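Local structure of putative chemotaxis protein (Desulfovibrio vulgaris str. Hildenborough, 3H4Y) at residues S3-I7 against K33-K37; V46-I50 against V92-N97. The protein probably acts in bacterial chemotaxis as a CheX-type phosphatase of the phosphorylated response regulator CheY. All blocks are in the same frame, centred on the assembly; numbering follows the deposited sequence. Where two conformers were deposited one is given.

Contact 1. Residues S3-I7 against K33-K37; sequences SVNGI and KPYVK
A surface contact of an N-terminal beta turn with an edge strand: residues 3-7, in the loop before helix 10-25, lie against residues 33-37 on strand 30-37. Val-4 to Ile-7 form a type I' turn, closed by Ile-7 N to Val-4 O at 2.8 Å; Asn-5 (phi/psi 52/39) and Gly-6 (74/11) hold the two left-handed corner positions, the usual Asn-Gly pair of this turn. The nearest CA atoms are those of Val-4 and Pro-34, 5.6 Å apart. From its corner Asn-5, with chi1 t, points its CB toward the strand and donates ND2 to Pro-34 O (2.8 Å, 164°), the one direct hydrogen bond between the segments. Its OD1 accepts from a water, 2.8 Å away, which also receives a weak bond from Lys-33 NZ at 3.4 Å. Beside this polar pairing Ile-7, in the mt rotamer, lays CD1 along the strand backbone, 3.3 Å from Tyr-35 CA and 3.4 Å from Pro-34 C, and reaches Pro-34 CB at 3.9 Å and Val-36 CG1 at 4.0 Å. The Pro-34 ring also meets the turn itself, CB lying 3.8 Å from Val-4 O. Val-4, whose CB points away from the strand, packs on Ala-10, Lys-11 and Ile-14 of helix 10-25, while strand 137-144 pairs with the 33-37 segment through Tyr-35 and Ala-139 and touches Pro-34 through Ile-140.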
ATOM      1  N   SER A   3      -2.600 -16.280  22.542  1.00 39.51           N
ATOM      2  CA  SER A   3      -2.714 -15.115  23.477  1.00 38.69           C
ATOM      3  C   SER A   3      -2.880 -13.846  22.650  1.00 37.08           C
ATOM      4  O   SER A   3      -2.008 -13.493  21.828  1.00 36.78           O
ATOM      5  CB  SER A   3      -1.479 -15.015  24.383  1.00 40.79           C
ATOM      6  OG  SER A   3      -0.330 -14.593  23.658  1.00 47.40           O
ATOM      7  N   VAL A   4      -3.992 -13.146  22.863  1.00 31.60           N
ATOM      8  CA  VAL A   4      -4.297 -12.025  22.003  1.00 28.15           C
ATOM      9  C   VAL A   4      -4.516 -10.693  22.712  1.00 25.10           C
ATOM     10  O   VAL A   4      -4.948  -9.734  22.071  1.00 22.85           O
ATOM     11  CB  VAL A   4      -5.467 -12.372  21.038  1.00 29.35           C
ATOM     12  CG1 VAL A   4      -5.009 -13.466  20.062  1.00 25.84           C
ATOM     13  CG2 VAL A   4      -6.735 -12.801  21.808  1.00 27.05           C
ATOM     14  N   ASN A   5      -4.204 -10.615  24.008  1.00 25.84           N
ATOM     15  CA  ASN A   5      -4.285  -9.339  24.717  1.00 24.51           C
ATOM     16  C   ASN A   5      -5.669  -8.694  24.511  1.00 24.43           C
ATOM     17  O   ASN A   5      -5.779  -7.470  24.335  1.00 22.07           O
ATOM     18  CB  ASN A   5      -3.167  -8.403  24.201  1.00 25.35           C
ATOM     19  CG  ASN A   5      -2.996  -7.135  25.050  1.00 23.99           C
ATOM     20  OD1 ASN A   5      -3.270  -7.126  26.257  1.00 22.74           O
ATOM     21  ND2 ASN A   5      -2.543  -6.058  24.408  1.00 19.49           N
ATOM     22  N   GLY A   6      -6.707  -9.541  24.514  1.00 24.03           N
ATOM     23  CA  GLY A   6      -8.100  -9.108  24.355  1.00 24.50           C
ATOM     24  C   GLY A   6      -8.522  -8.684  22.957  1.00 24.43           C
ATOM     25  O   GLY A   6      -9.604  -8.114  22.793  1.00 23.99           O
ATOM     26  N   ILE A   7      -7.681  -8.949  21.951  1.00 22.62           N
ATOM     27  CA  ILE A   7      -7.955  -8.521  20.582  1.00 21.85           C
ATOM     28  C   ILE A   7      -8.306  -9.753  19.767  1.00 21.97           C
ATOM     29  O   ILE A   7      -7.424 -10.445  19.244  1.00 18.74           O
ATOM     30  CB  ILE A   7      -6.743  -7.788  19.985  1.00 23.36           C
ATOM     31  CG1 ILE A   7      -6.383  -6.585  20.858  1.00 22.89           C
ATOM     32  CG2 ILE A   7      -7.029  -7.320  18.551  1.00 21.28           C
ATOM     33  CD1 ILE A   7      -5.008  -6.055  20.576  1.00 26.47           C
ATOM     34  N   LYS A  33       2.848  -9.582  21.520  1.00 13.42           N
ATOM     35  CA  LYS A  33       1.551  -9.156  22.070  1.00 12.20           C
ATOM     36  C   LYS A  33       0.778  -8.322  21.087  1.00 10.30           C
ATOM     37  O   LYS A  33       1.236  -7.248  20.703  1.00 11.57           O
ATOM     38  CB  LYS A  33       1.764  -8.323  23.334  1.00 12.89           C
ATOM     39  CG  LYS A  33       0.475  -8.058  24.096  1.00 15.73           C
ATOM     40  CD  LYS A  33       0.721  -7.464  25.472  1.00 21.60           C
ATOM     41  CE  LYS A  33       1.109  -6.005  25.415  1.00 26.59           C
ATOM     42  NZ  LYS A  33       1.536  -5.549  26.788  1.00 35.77           N
ATOM     43  N   PRO A  34      -0.430  -8.763  20.688  1.00 10.20           N
ATOM     44  CA  PRO A  34      -1.196  -7.884  19.834  1.00 11.34           C
ATOM     45  C   PRO A  34      -1.640  -6.631  20.567  1.00 12.04           C
ATOM     46  O   PRO A  34      -1.830  -6.659  21.786  1.00 14.08           O
ATOM     47  CB  PRO A  34      -2.420  -8.746  19.464  1.00 12.80           C
ATOM     48  CG  PRO A  34      -1.966 -10.104  19.621  1.00 14.56           C
ATOM     49  CD  PRO A  34      -1.062 -10.081  20.802  1.00 12.23           C
ATOM     50  N   TYR A  35      -1.748  -5.534  19.842  1.00 11.04           N
ATOM     51  CA  TYR A  35      -2.246  -4.274  20.425  1.00 11.48           C
ATOM     52  C   TYR A  35      -2.918  -3.429  19.357  1.00 13.80           C
ATOM     53  O   TYR A  35      -2.746  -3.661  18.159  1.00 13.87           O
ATOM     54  CB  TYR A  35      -1.106  -3.485  21.083  1.00 13.69           C
ATOM     55  CG  TYR A  35      -0.078  -2.928  20.124  1.00 13.62           C
ATOM     56  CD1 TYR A  35       0.978  -3.709  19.701  1.00 15.23           C
ATOM     57  CD2 TYR A  35      -0.167  -1.626  19.643  1.00 17.98           C
ATOM     58  CE1 TYR A  35       1.938  -3.214  18.835  1.00 20.65           C
ATOM     59  CE2 TYR A  35       0.781  -1.120  18.768  1.00 18.39           C
ATOM     60  CZ  TYR A  35       1.830  -1.911  18.367  1.00 17.85           C
ATOM     61  OH  TYR A  35       2.781  -1.439  17.460  1.00 20.86           O
ATOM     62  N   VAL A  36      -3.712  -2.457  19.798  1.00 14.76           N
ATOM     63  CA  VAL A  36      -4.334  -1.488  18.886  1.00 14.79           C
ATOM     64  C   VAL A  36      -3.912  -0.060  19.270  1.00 14.58           C
ATOM     65  O   VAL A  36      -3.785   0.283  20.450  1.00 15.81           O
ATOM     66  CB  VAL A  36      -5.873  -1.643  18.821  1.00 17.58           C
ATOM     67  CG1 VAL A  36      -6.262  -2.999  18.252  1.00 17.64           C
ATOM     68  CG2 VAL A  36      -6.493  -1.441  20.202  1.00 23.89           C
ATOM     69  N   LYS A  37      -3.651   0.764  18.274  1.00 12.91           N
ATOM     70  CA  LYS A  37      -3.284   2.132  18.529  1.00 14.64           C
ATOM     71  C   LYS A  37      -3.681   3.073  17.387  1.00 15.47           C
ATOM     72  O   LYS A  37      -3.431   2.773  16.218  1.00 11.25           O
ATOM     73  CB  LYS A  37      -1.774   2.172  18.752  1.00 17.11           C
ATOM     74  CG  LYS A  37      -1.188   3.526  19.061  1.00 23.23           C
ATOM     75  CD  LYS A  37       0.305   3.382  19.385  1.00 32.54           C
ATOM     76  CE  LYS A  37       1.097   4.652  19.124  1.00 37.28           C
ATOM     77  NZ  LYS A  37       0.723   5.745  20.071  1.00 46.63           N
TER
HETATM   78  O   HOH W   1      -1.730  -5.321  27.666  1.00 32.04           O

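Contact 2. Residues V46-I50 against V92-N97; sequences VSAVI and VGEVTN
Ile-50, Ala-48 and Val-92 lose the most surface where strand residues 47-50 pack against helix residues 92-97, with Thr-96 close behind. The segment axes approach to 8.1 Å and cross at a signed angle of -43°, running roughly the same way. Along strand 47-50 the alternation turns Ala-48 and Ile-50 toward the helix and Ser-47 and Val-49 away; Val-46, where the chain turns a corner, also points its CB toward the helix. Ala-48 stands at the closest point, its CA 6.0 Å from that of Gly-93: two small residues let the backbones come together. The methyl of Ala-48 sits between successive helical turns, CB lying 3.9 Å from Val-92 CG1 and 3.3 Å from Thr-96 OG1. That hydroxyl donates back to Val-92 O at 2.9 Å, inside the helix (Thr-96 chi1 m). Val-92, with chi1 t, also brings CG2 to 4.0 Å from Val-46 CG1. Farther along, Ile-50 in the mt rotamer extends CD1 to Thr-96 O (3.5 Å), Thr-96 CG2 (3.8 Å) and Asn-97 CA (3.7 Å). No hydrogen bond joins the segments. On the other face of the strand Ser-47 OG bonds His-127 and Thr-63, and Val-49 packs on Ser-120 of the second subunit. These small and branched side chains form part of the core of an alpha+beta fold, as in the CheX family, with a long helix packed on an antiparallel sheet.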
ATOM      1  N   VAL A  46      11.437  -3.832   4.205  1.00  8.49           N
ATOM      2  CA  VAL A  46      10.642  -4.347   3.092  0.50  7.88           C
ATOM      3  C   VAL A  46       9.236  -4.571   3.620  1.00  7.69           C
ATOM      4  O   VAL A  46       9.059  -5.253   4.640  1.00  9.59           O
ATOM      5  CB  VAL A  46      11.199  -5.680   2.513  0.50 10.49           C
ATOM      6  CG1 VAL A  46      10.528  -5.955   1.143  0.50 12.89           C
ATOM      7  CG2 VAL A  46      12.758  -5.626   2.363  0.50  5.92           C
ATOM      8  N   SER A  47       8.239  -3.994   2.973  1.00  8.45           N
ATOM      9  CA  SER A  47       6.872  -4.200   3.384  1.00  8.93           C
ATOM     10  C   SER A  47       6.017  -4.575   2.203  1.00  7.52           C
ATOM     11  O   SER A  47       6.394  -4.350   1.023  1.00  7.99           O
ATOM     12  CB  SER A  47       6.267  -2.906   3.933  1.00  7.82           C
ATOM     13  OG  SER A  47       6.945  -2.440   5.103  1.00  8.02           O
ATOM     14  N   ALA A  48       4.819  -5.101   2.514  1.00  7.33           N
ATOM     15  CA  ALA A  48       3.781  -5.157   1.526  1.00  7.41           C
ATOM     16  C   ALA A  48       2.464  -4.678   2.117  1.00  7.21           C
ATOM     17  O   ALA A  48       2.174  -4.957   3.270  1.00  8.96           O
ATOM     18  CB  ALA A  48       3.596  -6.602   0.900  1.00  9.75           C
ATOM     19  N   VAL A  49       1.662  -4.035   1.275  1.00  7.51           N
ATOM     20  CA  VAL A  49       0.368  -3.448   1.671  0.60  8.08           C
ATOM     21  C   VAL A  49      -0.702  -4.011   0.749  1.00  9.01           C
ATOM     22  O   VAL A  49      -0.480  -4.111  -0.447  1.00  9.10           O
ATOM     23  CB  VAL A  49       0.391  -1.898   1.602  0.60  8.31           C
ATOM     24  CG1 VAL A  49      -1.009  -1.283   1.835  0.60  7.99           C
ATOM     25  CG2 VAL A  49       1.413  -1.307   2.596  0.60 11.33           C
ATOM     26  N   ILE A  50      -1.830  -4.403   1.341  1.00  9.37           N
ATOM     27  CA  ILE A  50      -3.028  -4.855   0.629  1.00  9.32           C
ATOM     28  C   ILE A  50      -4.188  -4.039   1.143  1.00  8.63           C
ATOM     29  O   ILE A  50      -4.361  -3.853   2.346  1.00 10.03           O
ATOM     30  CB  ILE A  50      -3.290  -6.344   0.850  1.00  7.43           C
ATOM     31  CG1 ILE A  50      -2.252  -7.146   0.059  1.00 10.18           C
ATOM     32  CG2 ILE A  50      -4.759  -6.734   0.535  1.00  9.33           C
ATOM     33  CD1 ILE A  50      -2.297  -8.635   0.292  1.00 11.97           C
ATOM     34  N   VAL A  92       7.783 -11.459  -0.741  1.00 12.66           N
ATOM     35  CA  VAL A  92       7.074 -10.654   0.247  1.00 11.96           C
ATOM     36  C   VAL A  92       5.647 -10.424  -0.238  1.00 11.78           C
ATOM     37  O   VAL A  92       4.727 -10.514   0.547  1.00 11.67           O
ATOM     38  CB  VAL A  92       7.803  -9.330   0.615  1.00 13.39           C
ATOM     39  CG1 VAL A  92       6.986  -8.467   1.502  1.00 14.28           C
ATOM     40  CG2 VAL A  92       9.132  -9.687   1.336  1.00 16.87           C
ATOM     41  N   GLY A  93       5.471 -10.106  -1.518  1.00 11.90           N
ATOM     42  CA  GLY A  93       4.117  -9.933  -2.058  1.00  9.71           C
ATOM     43  C   GLY A  93       3.261 -11.199  -1.911  1.00 11.20           C
ATOM     44  O   GLY A  93       2.108 -11.127  -1.477  1.00 10.75           O
ATOM     45  N   GLU A  94       3.843 -12.347  -2.277  1.00 10.62           N
ATOM     46  CA  GLU A  94       3.130 -13.610  -2.204  1.00 10.93           C
ATOM     47  C   GLU A  94       2.769 -13.968  -0.780  1.00 11.03           C
ATOM     48  O   GLU A  94       1.644 -14.450  -0.528  1.00 11.51           O
ATOM     49  CB  GLU A  94       3.934 -14.748  -2.827  1.00 14.46           C
ATOM     50  CG  GLU A  94       3.966 -14.668  -4.327  1.00 22.89           C
ATOM     51  CD  GLU A  94       5.024 -15.562  -4.937  1.00 31.04           C
ATOM     52  OE1 GLU A  94       5.491 -16.498  -4.226  1.00 27.54           O
ATOM     53  OE2 GLU A  94       5.382 -15.308  -6.114  1.00 38.79           O
ATOM     54  N   VAL A  95       3.726 -13.845   0.140  1.00 10.33           N
ATOM     55  CA  VAL A  95       3.447 -14.128   1.536  1.00 11.35           C
ATOM     56  C   VAL A  95       2.315 -13.248   2.071  1.00 13.12           C
ATOM     57  O   VAL A  95       1.377 -13.714   2.748  1.00 11.00           O
ATOM     58  CB  VAL A  95       4.725 -13.955   2.410  1.00 15.67           C
ATOM     59  CG1 VAL A  95       4.384 -13.716   3.878  1.00 20.35           C
ATOM     60  CG2 VAL A  95       5.572 -15.151   2.261  1.00 15.92           C
ATOM     61  N   THR A  96       2.368 -11.971   1.741  1.00 10.30           N
ATOM     62  CA  THR A  96       1.341 -11.031   2.177  1.00  9.51           C
ATOM     63  C   THR A  96      -0.004 -11.350   1.568  1.00  9.98           C
ATOM     64  O   THR A  96      -1.026 -11.298   2.251  1.00 10.86           O
ATOM     65  CB  THR A  96       1.775  -9.582   1.935  1.00 11.61           C
ATOM     66  OG1 THR A  96       3.026  -9.391   2.620  1.00 12.02           O
ATOM     67  CG2 THR A  96       0.750  -8.608   2.498  1.00  9.31           C
ATOM     68  N   ASN A  97      -0.025 -11.666   0.284  1.00  7.16           N
ATOM     69  CA  ASN A  97      -1.252 -12.088  -0.374  1.00  8.61           C
ATOM     70  C   ASN A  97      -1.890 -13.315   0.310  1.00  8.09           C
ATOM     71  O   ASN A  97      -3.134 -13.349   0.475  1.00  9.23           O
ATOM     72  CB  ASN A  97      -0.988 -12.387  -1.824  1.00  9.52           C
ATOM     73  CG  ASN A  97      -2.239 -12.523  -2.582  1.00 19.42           C
ATOM     74  OD1 ASN A  97      -2.595 -13.620  -3.025  1.00 28.87           O
ATOM     75  ND2 ASN A  97      -2.948 -11.434  -2.702  1.00 18.48           N
TER

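From the N terminus, residues 3-7 turn just before helix 10-25, and the chain returns along strand 30-37, where contact 1 closes a mostly helical loop of 25 residues. Contact 2 opens only afterwards, at strand 47-54, and closes on helix 84-109 after 41 intervening residues, which include strand 58-64 and helix 66-77. The two loops therefore follow in series, neither nested nor crossed. Both contacts reach the same six-stranded antiparallel sheet: contact 1 ties the N-terminal loop to strand 30-37, one of its two outermost strands within the chain, whereas contact 2 seats a helix on the interior strand 47-54. Their centres lie 22 Å apart, with about 13 Å between nearest atoms.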